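Local coordinates for protein quinone oxidoreductase 1 (Escherichia coli, PDB 1QOR) that catalyses the one-electron reduction of quinones to semiquinones with NADPH as the electron donor, working as a homodimer, at residues G39-D44 and G62-G67; Q143-A148 and R211-S216; H147-G152 and G170-A175. All coordinates share one frame; numbering follows the deposited sequence.

Overall arrangement
All three contacts touch the same NADPH. Contact 1 (39-44 with 62-67) closes before the other two open; it joins the start of helix 42-49 to the approach to strand 65-72 in the GroES-like domain. Contacts 2 (143-148 with 211-216) and 3 (147-152 with 170-175) belong to the six-stranded parallel sheet of the Rossmann domain, where strand 143-146 lies between strands 210-215 and 167-172. They start from the same part of the chain, share His-147 and Ala-148, and have centres about 11 Å apart. The centre of contact 1 is about 24 Å from that of contact 2 and about 21 Å from that of contact 3. The cofactor therefore lies between two domains, gripped from both.

Contact 1 (G39-D44 and G62-G67); sequences GINFID and GTEAAG. With NDP (NADPH dihydro-nicotinamide-adenine-dinucleotide phosphate), chain D.
ND2 of Asn-41 gives hydrogen bonds to OE1 of Glu-64 (2.9 Å) and to a water (3.1 Å). The Glu-64 bond lies near the amide plane and meets OE1 on its anti side, about 30° out of the carboxylate plane. The two side chains cross at about a right angle; CG of Glu-64 is anti to the backbone N (chi1 -172°) and the chain runs on extended, which brings OE1 of Glu-64 to Asn-41 and within 3.6 Å of CA of Gly-39. Lys-124 holds OD1 of Asn-41, and the backbone N of Leu-123 holds OE2 of Glu-64.

Alongside, N of Gly-39 donates to O of Glu-64 (3.1 Å), and a water links O of Gly-39 with N of Glu-64. The water on ND2 of Asn-41 also donates to OD1 of Asp-44 and accepts N-H of Thr-63; another joins OD1 to N of Gly-62. OD2 of Asp-44 takes N of Asn-41 (2.9 Å) from above the carboxylate plane, and Tyr-95 OH as well. N of Phe-42 donates to O2N of the NADPH diphosphate (3.0 Å).

Both buried carboxylates are thus met by donors on each oxygen, and the network ties the 62-67 backbone to the cofactor-binding turn where helix 42-49 begins.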
loop_
_atom_site.group_PDB
_atom_site.type_symbol
_atom_site.label_atom_id
_atom_site.label_comp_id
_atom_site.label_asym_id
_atom_site.label_seq_id
_atom_site.Cartn_x
_atom_site.Cartn_y
_atom_site.Cartn_z
ATOM N N GLY A 39 -8.512 -8.864 28.835
ATOM C CA GLY A 39 -7.331 -8.328 28.200
ATOM C C GLY A 39 -7.369 -6.818 28.096
ATOM O O GLY A 39 -8.451 -6.209 28.070
ATOM N N ILE A 40 -6.192 -6.201 28.136
ATOM C CA ILE A 40 -6.052 -4.763 27.969
ATOM C C ILE A 40 -5.372 -4.615 26.596
ATOM O O ILE A 40 -4.438 -5.369 26.249
ATOM C CB ILE A 40 -5.177 -4.139 29.073
ATOM C CG1 ILE A 40 -5.901 -4.301 30.428
ATOM C CG2 ILE A 40 -4.832 -2.648 28.737
ATOM C CD1 ILE A 40 -5.097 -3.895 31.619
ATOM N N ASN A 41 -5.840 -3.670 25.802
ATOM C CA ASN A 41 -5.286 -3.505 24.463
ATOM C C ASN A 41 -5.116 -2.034 24.186
ATOM O O ASN A 41 -5.923 -1.198 24.662
ATOM C CB ASN A 41 -6.187 -4.183 23.432
ATOM C CG ASN A 41 -6.088 -5.693 23.490
ATOM O OD1 ASN A 41 -5.106 -6.276 23.041
ATOM N ND2 ASN A 41 -7.108 -6.343 24.028
ATOM N N PHE A 42 -4.092 -1.697 23.404
ATOM C CA PHE A 42 -3.857 -0.289 23.151
ATOM C C PHE A 42 -5.064 0.381 22.471
ATOM O O PHE A 42 -5.352 1.535 22.753
ATOM C CB PHE A 42 -2.545 -0.052 22.390
ATOM C CG PHE A 42 -1.851 1.221 22.792
ATOM C CD1 PHE A 42 -2.257 2.455 22.265
ATOM C CD2 PHE A 42 -0.841 1.196 23.737
ATOM C CE1 PHE A 42 -1.667 3.627 22.682
ATOM C CE2 PHE A 42 -0.227 2.364 24.174
ATOM C CZ PHE A 42 -0.629 3.581 23.662
ATOM N N ILE A 43 -5.794 -0.335 21.618
ATOM C CA ILE A 43 -6.977 0.265 20.994
ATOM C C ILE A 43 -7.988 0.753 22.076
ATOM O O ILE A 43 -8.724 1.726 21.850
ATOM C CB ILE A 43 -7.647 -0.707 19.988
ATOM C CG1 ILE A 43 -8.788 -0.010 19.221
ATOM C CG2 ILE A 43 -8.136 -1.986 20.702
ATOM C CD1 ILE A 43 -9.370 -0.869 18.077
ATOM N N ASP A 44 -7.949 0.157 23.277
ATOM C CA ASP A 44 -8.860 0.577 24.347
ATOM C C ASP A 44 -8.634 2.064 24.643
ATOM O O ASP A 44 -9.593 2.801 24.952
ATOM C CB ASP A 44 -8.661 -0.235 25.640
ATOM C CG ASP A 44 -8.869 -1.731 25.449
ATOM O OD1 ASP A 44 -9.465 -2.158 24.432
ATOM O OD2 ASP A 44 -8.437 -2.491 26.343
ATOM N N GLY A 62 -13.281 -2.361 25.845
ATOM C CA GLY A 62 -12.709 -3.690 25.731
ATOM C C GLY A 62 -13.510 -4.667 24.915
ATOM O O GLY A 62 -14.743 -4.644 24.951
ATOM N N THR A 63 -12.827 -5.451 24.086
ATOM C CA THR A 63 -13.480 -6.460 23.273
ATOM C C THR A 63 -12.851 -7.835 23.510
ATOM O O THR A 63 -13.189 -8.777 22.779
ATOM C CB THR A 63 -13.334 -6.182 21.774
ATOM O OG1 THR A 63 -11.945 -6.241 21.415
ATOM C CG2 THR A 63 -13.902 -4.831 21.435
ATOM N N GLU A 64 -11.968 -7.957 24.515
ATOM C CA GLU A 64 -11.272 -9.235 24.782
ATOM C C GLU A 64 -11.392 -9.762 26.203
ATOM O O GLU A 64 -11.123 -9.043 27.156
ATOM C CB GLU A 64 -9.775 -9.096 24.485
ATOM C CG GLU A 64 -9.015 -10.415 24.548
ATOM C CD GLU A 64 -7.485 -10.252 24.468
ATOM O OE1 GLU A 64 -6.941 -9.156 24.732
ATOM O OE2 GLU A 64 -6.812 -11.242 24.120
ATOM N N ALA A 65 -11.762 -11.028 26.360
ATOM C CA ALA A 65 -11.854 -11.584 27.682
ATOM C C ALA A 65 -12.024 -13.078 27.538
ATOM O O ALA A 65 -12.310 -13.585 26.434
ATOM C CB ALA A 65 -13.009 -10.964 28.458
ATOM N N ALA A 66 -11.800 -13.783 28.649
ATOM C CA ALA A 66 -11.908 -15.254 28.698
ATOM C C ALA A 66 -12.704 -15.595 29.940
ATOM O O ALA A 66 -12.616 -14.867 30.953
ATOM C CB ALA A 66 -10.477 -15.901 28.775
ATOM N N GLY A 67 -13.492 -16.663 29.880
ATOM C CA GLY A 67 -14.259 -17.040 31.057
ATOM C C GLY A 67 -15.152 -18.234 30.837
ATOM O O GLY A 67 -14.968 -18.996 29.878
HETATM P PA NDP D . 2.019 -2.370 23.740
HETATM O O1A NDP D . 1.948 -3.229 24.950
HETATM O O2A NDP D . 2.925 -2.777 22.634
HETATM O O5B NDP D . 2.259 -0.888 24.128
HETATM C C5B NDP D . 2.602 0.105 23.198
HETATM C C4B NDP D . 4.095 0.223 23.150
HETATM O O4B NDP D . 4.289 1.038 22.001
HETATM C C3B NDP D . 4.782 0.974 24.299
HETATM O O3B NDP D . 5.034 0.058 25.397
HETATM C C2B NDP D . 5.959 1.638 23.600
HETATM O O2B NDP D . 7.082 0.772 23.706
HETATM C C1B NDP D . 5.470 1.820 22.097
HETATM N N9A NDP D . 5.373 3.277 21.913
HETATM C C8A NDP D . 6.110 4.048 21.113
HETATM N N7A NDP D . 5.751 5.329 21.261
HETATM C C5A NDP D . 4.792 5.305 22.160
HETATM C C6A NDP D . 4.133 6.422 22.657
HETATM N N6A NDP D . 4.403 7.659 22.258
HETATM N N1A NDP D . 3.204 6.178 23.582
HETATM C C2A NDP D . 2.906 4.925 24.024
HETATM N N3A NDP D . 3.552 3.860 23.542
HETATM C C4A NDP D . 4.521 4.042 22.599
HETATM O O3 NDP D . 0.535 -2.450 23.173
HETATM P PN NDP D . -0.355 -3.556 22.480
HETATM O O1N NDP D . 0.365 -4.875 22.359
HETATM O O2N NDP D . -1.729 -3.527 23.109
HETATM O O5D NDP D . -0.479 -2.870 20.988
HETATM C C5D NDP D . 0.620 -2.526 20.157
HETATM C C4D NDP D . 0.173 -1.734 18.974
HETATM O O4D NDP D . -0.556 -2.576 18.052
HETATM C C3D NDP D . -0.753 -0.576 19.328
HETATM O O3D NDP D . -0.419 0.574 18.544
HETATM C C2D NDP D . -2.132 -1.152 18.940
HETATM O O2D NDP D . -3.070 -0.135 18.691
HETATM C C1D NDP D . -1.842 -1.930 17.690
HETATM N N1N NDP D . -2.651 -3.124 17.322
HETATM C C2N NDP D . -3.126 -3.247 16.040
HETATM C C3N NDP D . -3.867 -4.371 15.718
HETATM C C7N NDP D . -4.386 -4.577 14.300
HETATM O O7N NDP D . -5.004 -5.589 13.993
HETATM N N7N NDP D . -4.109 -3.598 13.465
HETATM C C4N NDP D . -4.128 -5.364 16.647
HETATM C C5N NDP D . -3.632 -5.222 17.949
HETATM C C6N NDP D . -2.902 -4.092 18.273
HETATM P P2B NDP D . 8.633 1.376 23.704
HETATM O O1X NDP D . 9.491 0.180 23.557
HETATM O O2X NDP D . 8.705 2.281 22.550
HETATM O O3X NDP D . 8.731 2.071 25.002
HETATM O O HOH W 1 -10.885 -6.263 26.797
HETATM O O HOH W 2 -9.905 -4.928 24.264
HETATM O O HOH W 3 -11.937 -1.300 23.430
#

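Contact 2 (Q143-A148 and R211-S216); sequences QFLFHA and RVVYDS. With NDP (NADPH dihydro-nicotinamide-adenine-dinucleotide phosphate), chain D.
Tyr-214, His-147 and Leu-145 carry the pairing of two parallel strands, 143-146 and 212-215. N of Tyr-214 donates to O of Leu-145 (2.9 Å), and O of Tyr-214 takes N of His-147 (3.1 Å).

The Tyr-214 ring lies on the face of the sheet that Phe-146 also occupies. Atom CD2 of Phe-146 comes to 3.6 Å from CB of Tyr-214, with the ring planes 33° apart. CD2 of Phe-144 meets the edge of the tyrosine ring, near its plane, at CE2 (3.8 Å), and the planes of these two rings stand at 79°. The three rings form an aromatic cluster; CG2 of Val-212 lies over the rim of one tyrosine face, and the tyrosine OH bonds to O of Leu-131.

On the opposite face Leu-145 and Val-213 lie side by side, pointing the same way, CD2 to CG1 at 4.1 Å. The imidazole of His-147 swings towards Asp-215: CG is anti to the carbonyl carbon (chi1 -71°), and CD2 lands 3.6 Å from CB of Asp-215, while OD2 of Asp-215 sits over one face of the ring. OD2 is held by the hydroxyls of Thr-221 and Ser-225, OD1 by the backbone N of Val-217 and Gly-218, and NE2 of His-147 bonds weakly to Ser-225.

Past the strand ends, one water receives a weak bond from N of Ser-216 and donates to O of His-147 and O of Tyr-214, while O of Ser-216 accepts a weak bond from the ribose O3D of NADPH (3.2 Å). The two strands are the central pair of a six-stranded parallel sheet of order 3-2-1-4-5-6, with the dinucleotide at the C-terminal ends, as in the Rossmann fold.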
loop_
_atom_site.group_PDB
_atom_site.type_symbol
_atom_site.label_atom_id
_atom_site.label_comp_id
_atom_site.label_asym_id
_atom_site.label_seq_id
_atom_site.Cartn_x
_atom_site.Cartn_y
_atom_site.Cartn_z
ATOM N N GLN A 143 15.058 -11.449 7.198
ATOM C CA GLN A 143 15.271 -10.371 8.164
ATOM C C GLN A 143 14.170 -9.332 7.919
ATOM O O GLN A 143 13.878 -9.009 6.787
ATOM C CB GLN A 143 16.628 -9.694 7.945
ATOM C CG GLN A 143 17.834 -10.635 7.994
ATOM C CD GLN A 143 19.180 -9.926 7.757
ATOM O OE1 GLN A 143 20.231 -10.531 7.906
ATOM N NE2 GLN A 143 19.152 -8.675 7.388
ATOM N N PHE A 144 13.568 -8.798 8.964
ATOM C CA PHE A 144 12.528 -7.806 8.766
ATOM C C PHE A 144 12.480 -7.006 10.051
ATOM O O PHE A 144 12.964 -7.488 11.096
ATOM C CB PHE A 144 11.170 -8.468 8.483
ATOM C CG PHE A 144 10.667 -9.328 9.603
ATOM C CD1 PHE A 144 11.126 -10.650 9.764
ATOM C CD2 PHE A 144 9.705 -8.838 10.508
ATOM C CE1 PHE A 144 10.630 -11.468 10.798
ATOM C CE2 PHE A 144 9.211 -9.665 11.544
ATOM C CZ PHE A 144 9.681 -10.984 11.678
ATOM N N LEU A 145 11.901 -5.811 9.981
ATOM C CA LEU A 145 11.804 -4.936 11.132
ATOM C C LEU A 145 10.412 -4.982 11.817
ATOM O O LEU A 145 9.361 -5.057 11.131
ATOM C CB LEU A 145 12.187 -3.515 10.703
ATOM C CG LEU A 145 12.189 -2.399 11.748
ATOM C CD1 LEU A 145 13.299 -2.623 12.720
ATOM C CD2 LEU A 145 12.352 -1.041 11.027
ATOM N N PHE A 146 10.393 -4.902 13.157
ATOM C CA PHE A 146 9.145 -4.969 13.898
ATOM C C PHE A 146 9.299 -4.035 15.070
ATOM O O PHE A 146 10.123 -4.272 15.941
ATOM C CB PHE A 146 8.880 -6.407 14.355
ATOM C CG PHE A 146 7.438 -6.702 14.697
ATOM C CD1 PHE A 146 6.851 -6.185 15.863
ATOM C CD2 PHE A 146 6.661 -7.501 13.858
ATOM C CE1 PHE A 146 5.496 -6.465 16.186
ATOM C CE2 PHE A 146 5.318 -7.787 14.162
ATOM C CZ PHE A 146 4.735 -7.263 15.338
ATOM N N HIS A 147 8.514 -2.961 15.083
ATOM C CA HIS A 147 8.574 -1.942 16.116
ATOM C C HIS A 147 7.953 -2.292 17.423
ATOM O O HIS A 147 7.062 -3.115 17.484
ATOM C CB HIS A 147 7.956 -0.655 15.598
ATOM C CG HIS A 147 8.789 0.028 14.556
ATOM N ND1 HIS A 147 9.720 0.997 14.859
ATOM C CD2 HIS A 147 8.804 -0.090 13.209
ATOM C CE1 HIS A 147 10.261 1.458 13.745
ATOM N NE2 HIS A 147 9.720 0.813 12.729
ATOM N N ALA A 148 8.431 -1.656 18.481
ATOM C CA ALA A 148 7.895 -1.872 19.828
ATOM C C ALA A 148 7.865 -3.383 20.152
ATOM O O ALA A 148 6.820 -3.963 20.532
ATOM C CB ALA A 148 6.466 -1.209 19.922
ATOM N N ARG A 211 12.576 -6.122 3.261
ATOM C CA ARG A 211 11.427 -6.168 2.362
ATOM C C ARG A 211 10.098 -5.769 3.063
ATOM O O ARG A 211 9.157 -5.338 2.400
ATOM C CB ARG A 211 11.242 -7.564 1.773
ATOM C CG ARG A 211 11.686 -7.710 0.361
ATOM N N VAL A 212 10.003 -5.960 4.382
ATOM C CA VAL A 212 8.804 -5.586 5.092
ATOM C C VAL A 212 9.119 -4.982 6.462
ATOM O O VAL A 212 10.097 -5.382 7.106
ATOM C CB VAL A 212 7.840 -6.778 5.191
ATOM C CG1 VAL A 212 8.518 -7.930 5.959
ATOM C CG2 VAL A 212 6.507 -6.340 5.842
ATOM N N VAL A 213 8.312 -3.984 6.857
ATOM C CA VAL A 213 8.400 -3.263 8.122
ATOM C C VAL A 213 7.034 -3.300 8.772
ATOM O O VAL A 213 6.046 -2.919 8.136
ATOM C CB VAL A 213 8.720 -1.752 7.937
ATOM C CG1 VAL A 213 8.603 -1.038 9.254
ATOM C CG2 VAL A 213 10.183 -1.549 7.462
ATOM N N TYR A 214 6.954 -3.806 10.003
ATOM C CA TYR A 214 5.698 -3.854 10.742
ATOM C C TYR A 214 5.814 -2.769 11.748
ATOM O O TYR A 214 6.539 -2.905 12.726
ATOM C CB TYR A 214 5.496 -5.191 11.414
ATOM C CG TYR A 214 5.311 -6.308 10.442
ATOM C CD1 TYR A 214 4.046 -6.645 9.971
ATOM C CD2 TYR A 214 6.406 -7.098 10.045
ATOM C CE1 TYR A 214 3.868 -7.742 9.130
ATOM C CE2 TYR A 214 6.236 -8.223 9.209
ATOM C CZ TYR A 214 4.970 -8.533 8.760
ATOM O OH TYR A 214 4.795 -9.637 7.960
ATOM N N ASP A 215 5.028 -1.720 11.571
ATOM C CA ASP A 215 5.122 -0.547 12.421
ATOM C C ASP A 215 3.806 -0.146 13.137
ATOM O O ASP A 215 2.853 0.362 12.504
ATOM C CB ASP A 215 5.722 0.595 11.555
ATOM C CG ASP A 215 5.917 1.892 12.324
ATOM O OD1 ASP A 215 5.292 2.126 13.377
ATOM O OD2 ASP A 215 6.676 2.740 11.846
ATOM N N SER A 216 3.785 -0.311 14.462
ATOM C CA SER A 216 2.603 0.004 15.219
ATOM C C SER A 216 2.757 1.297 15.930
ATOM O O SER A 216 1.828 1.743 16.615
ATOM C CB SER A 216 2.277 -1.098 16.229
ATOM O OG SER A 216 3.305 -1.264 17.186
HETATM P PA NDP D . 2.019 -2.370 23.740
HETATM O O1A NDP D . 1.948 -3.229 24.950
HETATM O O2A NDP D . 2.925 -2.777 22.634
HETATM O O5B NDP D . 2.259 -0.888 24.128
HETATM C C5B NDP D . 2.602 0.105 23.198
HETATM C C4B NDP D . 4.095 0.223 23.150
HETATM O O4B NDP D . 4.289 1.038 22.001
HETATM C C3B NDP D . 4.782 0.974 24.299
HETATM O O3B NDP D . 5.034 0.058 25.397
HETATM C C2B NDP D . 5.959 1.638 23.600
HETATM O O2B NDP D . 7.082 0.772 23.706
HETATM C C1B NDP D . 5.470 1.820 22.097
HETATM N N9A NDP D . 5.373 3.277 21.913
HETATM C C8A NDP D . 6.110 4.048 21.113
HETATM N N7A NDP D . 5.751 5.329 21.261
HETATM C C5A NDP D . 4.792 5.305 22.160
HETATM C C6A NDP D . 4.133 6.422 22.657
HETATM N N6A NDP D . 4.403 7.659 22.258
HETATM N N1A NDP D . 3.204 6.178 23.582
HETATM C C2A NDP D . 2.906 4.925 24.024
HETATM N N3A NDP D . 3.552 3.860 23.542
HETATM C C4A NDP D . 4.521 4.042 22.599
HETATM O O3 NDP D . 0.535 -2.450 23.173
HETATM P PN NDP D . -0.355 -3.556 22.480
HETATM O O1N NDP D . 0.365 -4.875 22.359
HETATM O O2N NDP D . -1.729 -3.527 23.109
HETATM O O5D NDP D . -0.479 -2.870 20.988
HETATM C C5D NDP D . 0.620 -2.526 20.157
HETATM C C4D NDP D . 0.173 -1.734 18.974
HETATM O O4D NDP D . -0.556 -2.576 18.052
HETATM C C3D NDP D . -0.753 -0.576 19.328
HETATM O O3D NDP D . -0.419 0.574 18.544
HETATM C C2D NDP D . -2.132 -1.152 18.940
HETATM O O2D NDP D . -3.070 -0.135 18.691
HETATM C C1D NDP D . -1.842 -1.930 17.690
HETATM N N1N NDP D . -2.651 -3.124 17.322
HETATM C C2N NDP D . -3.126 -3.247 16.040
HETATM C C3N NDP D . -3.867 -4.371 15.718
HETATM C C7N NDP D . -4.386 -4.577 14.300
HETATM O O7N NDP D . -5.004 -5.589 13.993
HETATM N N7N NDP D . -4.109 -3.598 13.465
HETATM C C4N NDP D . -4.128 -5.364 16.647
HETATM C C5N NDP D . -3.632 -5.222 17.949
HETATM C C6N NDP D . -2.902 -4.092 18.273
HETATM P P2B NDP D . 8.633 1.376 23.704
HETATM O O1X NDP D . 9.491 0.180 23.557
HETATM O O2X NDP D . 8.705 2.281 22.550
HETATM O O3X NDP D . 8.731 2.071 25.002
HETATM O O HOH W 4 12.183 -8.725 4.653
HETATM O O HOH W 5 4.219 -3.717 17.979
HETATM O O HOH W 6 5.181 -2.744 15.242
#

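Contact 3 (H147-G152 and G170-A175); sequences HAAAGG and GTVGTA. With NDP (NADPH dihydro-nicotinamide-adenine-dinucleotide phosphate), chain D.
Thr-171 meets His-147 and Ala-148 within the first beta-alpha-beta unit of the Rossmann fold, in which strand 143-146, the glycine-rich loop, helix 152-164 and strand 167-172 follow in turn. The threonine side chain crosses that of His-147 obliquely. Its CB lies 3.9 Å from ND1 of His-147. From there OG1 is turned between the backbone N and the carbonyl carbon (chi1 59°), which brings it to the loop backbone, where it accepts N-H of Ala-148 (3.1 Å). It is also 3.0 Å from ND1 of the histidine. The other branch, CG2, packs along the same imidazole, against ND1 and CE1. One short side chain thus engages both the ring and the first peptide of the loop.

The backbone of Thr-171 contributes too: its O accepts N-H of Ala-149 (3.0 Å). With both bonds the chain leaving strand 143-146 is fastened to its neighbour at the start of the turn. Ala-148 to Gly-151 form a type I beta turn, whose closing bond is weak. CB of Ala-149 rests on CA of Gly-170 (3.8 Å), where the absence of a side chain lets the loop come close. CG1 of Val-172 packs against CB of Ala-150, and Lys-177 of helix 175-184 touches both residues.

The turn delivers two glycines to the diphosphate. CA of Gly-151 comes within 3.4 Å of O2A of NADPH, and N of Gly-152, where helix 152-164 begins, donates to O1A at 3.0 Å. Beyond the second strand the chain reaches the 2'-phosphate of the adenosine ribose: N of Gly-173 donates to its O1X at 2.9 Å.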
loop_
_atom_site.group_PDB
_atom_site.type_symbol
_atom_site.label_atom_id
_atom_site.label_comp_id
_atom_site.label_asym_id
_atom_site.label_seq_id
_atom_site.Cartn_x
_atom_site.Cartn_y
_atom_site.Cartn_z
ATOM N N HIS A 147 8.514 -2.961 15.083
ATOM C CA HIS A 147 8.574 -1.942 16.116
ATOM C C HIS A 147 7.953 -2.292 17.423
ATOM O O HIS A 147 7.062 -3.115 17.484
ATOM C CB HIS A 147 7.956 -0.655 15.598
ATOM C CG HIS A 147 8.789 0.028 14.556
ATOM N ND1 HIS A 147 9.720 0.997 14.859
ATOM C CD2 HIS A 147 8.804 -0.090 13.209
ATOM C CE1 HIS A 147 10.261 1.458 13.745
ATOM N NE2 HIS A 147 9.720 0.813 12.729
ATOM N N ALA A 148 8.431 -1.656 18.481
ATOM C CA ALA A 148 7.895 -1.872 19.828
ATOM C C ALA A 148 7.865 -3.383 20.152
ATOM O O ALA A 148 6.820 -3.963 20.532
ATOM C CB ALA A 148 6.466 -1.209 19.922
ATOM N N ALA A 149 9.035 -4.010 20.006
ATOM C CA ALA A 149 9.212 -5.440 20.186
ATOM C C ALA A 149 9.087 -6.036 21.596
ATOM O O ALA A 149 8.984 -7.243 21.733
ATOM C CB ALA A 149 10.511 -5.874 19.540
ATOM N N ALA A 150 9.060 -5.217 22.633
ATOM C CA ALA A 150 8.892 -5.754 23.986
ATOM C C ALA A 150 7.454 -5.557 24.516
ATOM O O ALA A 150 7.202 -5.769 25.722
ATOM C CB ALA A 150 9.871 -5.085 24.935
ATOM N N GLY A 151 6.529 -5.144 23.628
ATOM C CA GLY A 151 5.146 -4.890 24.032
ATOM C C GLY A 151 4.268 -6.107 23.974
ATOM O O GLY A 151 4.751 -7.205 23.718
ATOM N N GLY A 152 2.962 -5.920 24.193
ATOM C CA GLY A 152 2.023 -7.040 24.181
ATOM C C GLY A 152 2.110 -7.816 22.896
ATOM O O GLY A 152 2.375 -9.025 22.889
ATOM N N GLY A 170 14.027 -5.961 16.119
ATOM C CA GLY A 170 13.020 -5.181 16.823
ATOM C C GLY A 170 13.520 -3.835 17.276
ATOM O O GLY A 170 14.733 -3.629 17.248
ATOM N N THR A 171 12.610 -2.898 17.573
ATOM C CA THR A 171 12.987 -1.589 18.092
ATOM C C THR A 171 12.308 -1.515 19.435
ATOM O O THR A 171 11.198 -2.020 19.574
ATOM C CB THR A 171 12.452 -0.391 17.242
ATOM O OG1 THR A 171 11.026 -0.443 17.175
ATOM C CG2 THR A 171 13.030 -0.419 15.835
ATOM N N VAL A 172 12.951 -0.908 20.427
ATOM C CA VAL A 172 12.382 -0.784 21.773
ATOM C C VAL A 172 12.853 0.538 22.311
ATOM O O VAL A 172 13.795 1.117 21.772
ATOM C CB VAL A 172 12.880 -1.886 22.760
ATOM C CG1 VAL A 172 12.404 -3.266 22.334
ATOM C CG2 VAL A 172 14.416 -1.855 22.864
ATOM N N GLY A 173 12.216 1.013 23.376
ATOM C CA GLY A 173 12.604 2.286 23.953
ATOM C C GLY A 173 13.630 2.288 25.093
ATOM O O GLY A 173 14.110 3.355 25.472
ATOM N N THR A 174 13.920 1.146 25.705
ATOM C CA THR A 174 14.904 1.144 26.781
ATOM C C THR A 174 15.775 -0.105 26.709
ATOM O O THR A 174 15.425 -1.065 25.994
ATOM C CB THR A 174 14.226 1.171 28.132
ATOM O OG1 THR A 174 13.617 -0.097 28.361
ATOM C CG2 THR A 174 13.152 2.231 28.175
ATOM N N ALA A 175 16.860 -0.124 27.494
ATOM C CA ALA A 175 17.808 -1.238 27.528
ATOM C C ALA A 175 17.212 -2.484 28.082
ATOM O O ALA A 175 17.489 -3.568 27.586
ATOM C CB ALA A 175 19.024 -0.870 28.320
HETATM P PA NDP D . 2.019 -2.370 23.740
HETATM O O1A NDP D . 1.948 -3.229 24.950
HETATM O O2A NDP D . 2.925 -2.777 22.634
HETATM O O5B NDP D . 2.259 -0.888 24.128
HETATM C C5B NDP D . 2.602 0.105 23.198
HETATM C C4B NDP D . 4.095 0.223 23.150
HETATM O O4B NDP D . 4.289 1.038 22.001
HETATM C C3B NDP D . 4.782 0.974 24.299
HETATM O O3B NDP D . 5.034 0.058 25.397
HETATM C C2B NDP D . 5.959 1.638 23.600
HETATM O O2B NDP D . 7.082 0.772 23.706
HETATM C C1B NDP D . 5.470 1.820 22.097
HETATM N N9A NDP D . 5.373 3.277 21.913
HETATM C C8A NDP D . 6.110 4.048 21.113
HETATM N N7A NDP D . 5.751 5.329 21.261
HETATM C C5A NDP D . 4.792 5.305 22.160
HETATM C C6A NDP D . 4.133 6.422 22.657
HETATM N N6A NDP D . 4.403 7.659 22.258
HETATM N N1A NDP D . 3.204 6.178 23.582
HETATM C C2A NDP D . 2.906 4.925 24.024
HETATM N N3A NDP D . 3.552 3.860 23.542
HETATM C C4A NDP D . 4.521 4.042 22.599
HETATM O O3 NDP D . 0.535 -2.450 23.173
HETATM P PN NDP D . -0.355 -3.556 22.480
HETATM O O1N NDP D . 0.365 -4.875 22.359
HETATM O O2N NDP D . -1.729 -3.527 23.109
HETATM O O5D NDP D . -0.479 -2.870 20.988
HETATM C C5D NDP D . 0.620 -2.526 20.157
HETATM C C4D NDP D . 0.173 -1.734 18.974
HETATM O O4D NDP D . -0.556 -2.576 18.052
HETATM C C3D NDP D . -0.753 -0.576 19.328
HETATM O O3D NDP D . -0.419 0.574 18.544
HETATM C C2D NDP D . -2.132 -1.152 18.940
HETATM O O2D NDP D . -3.070 -0.135 18.691
HETATM C C1D NDP D . -1.842 -1.930 17.690
HETATM N N1N NDP D . -2.651 -3.124 17.322
HETATM C C2N NDP D . -3.126 -3.247 16.040
HETATM C C3N NDP D . -3.867 -4.371 15.718
HETATM C C7N NDP D . -4.386 -4.577 14.300
HETATM O O7N NDP D . -5.004 -5.589 13.993
HETATM N N7N NDP D . -4.109 -3.598 13.465
HETATM C C4N NDP D . -4.128 -5.364 16.647
HETATM C C5N NDP D . -3.632 -5.222 17.949
HETATM C C6N NDP D . -2.902 -4.092 18.273
HETATM P P2B NDP D . 8.633 1.376 23.704
HETATM O O1X NDP D . 9.491 0.180 23.557
HETATM O O2X NDP D . 8.705 2.281 22.550
HETATM O O3X NDP D . 8.731 2.071 25.002
#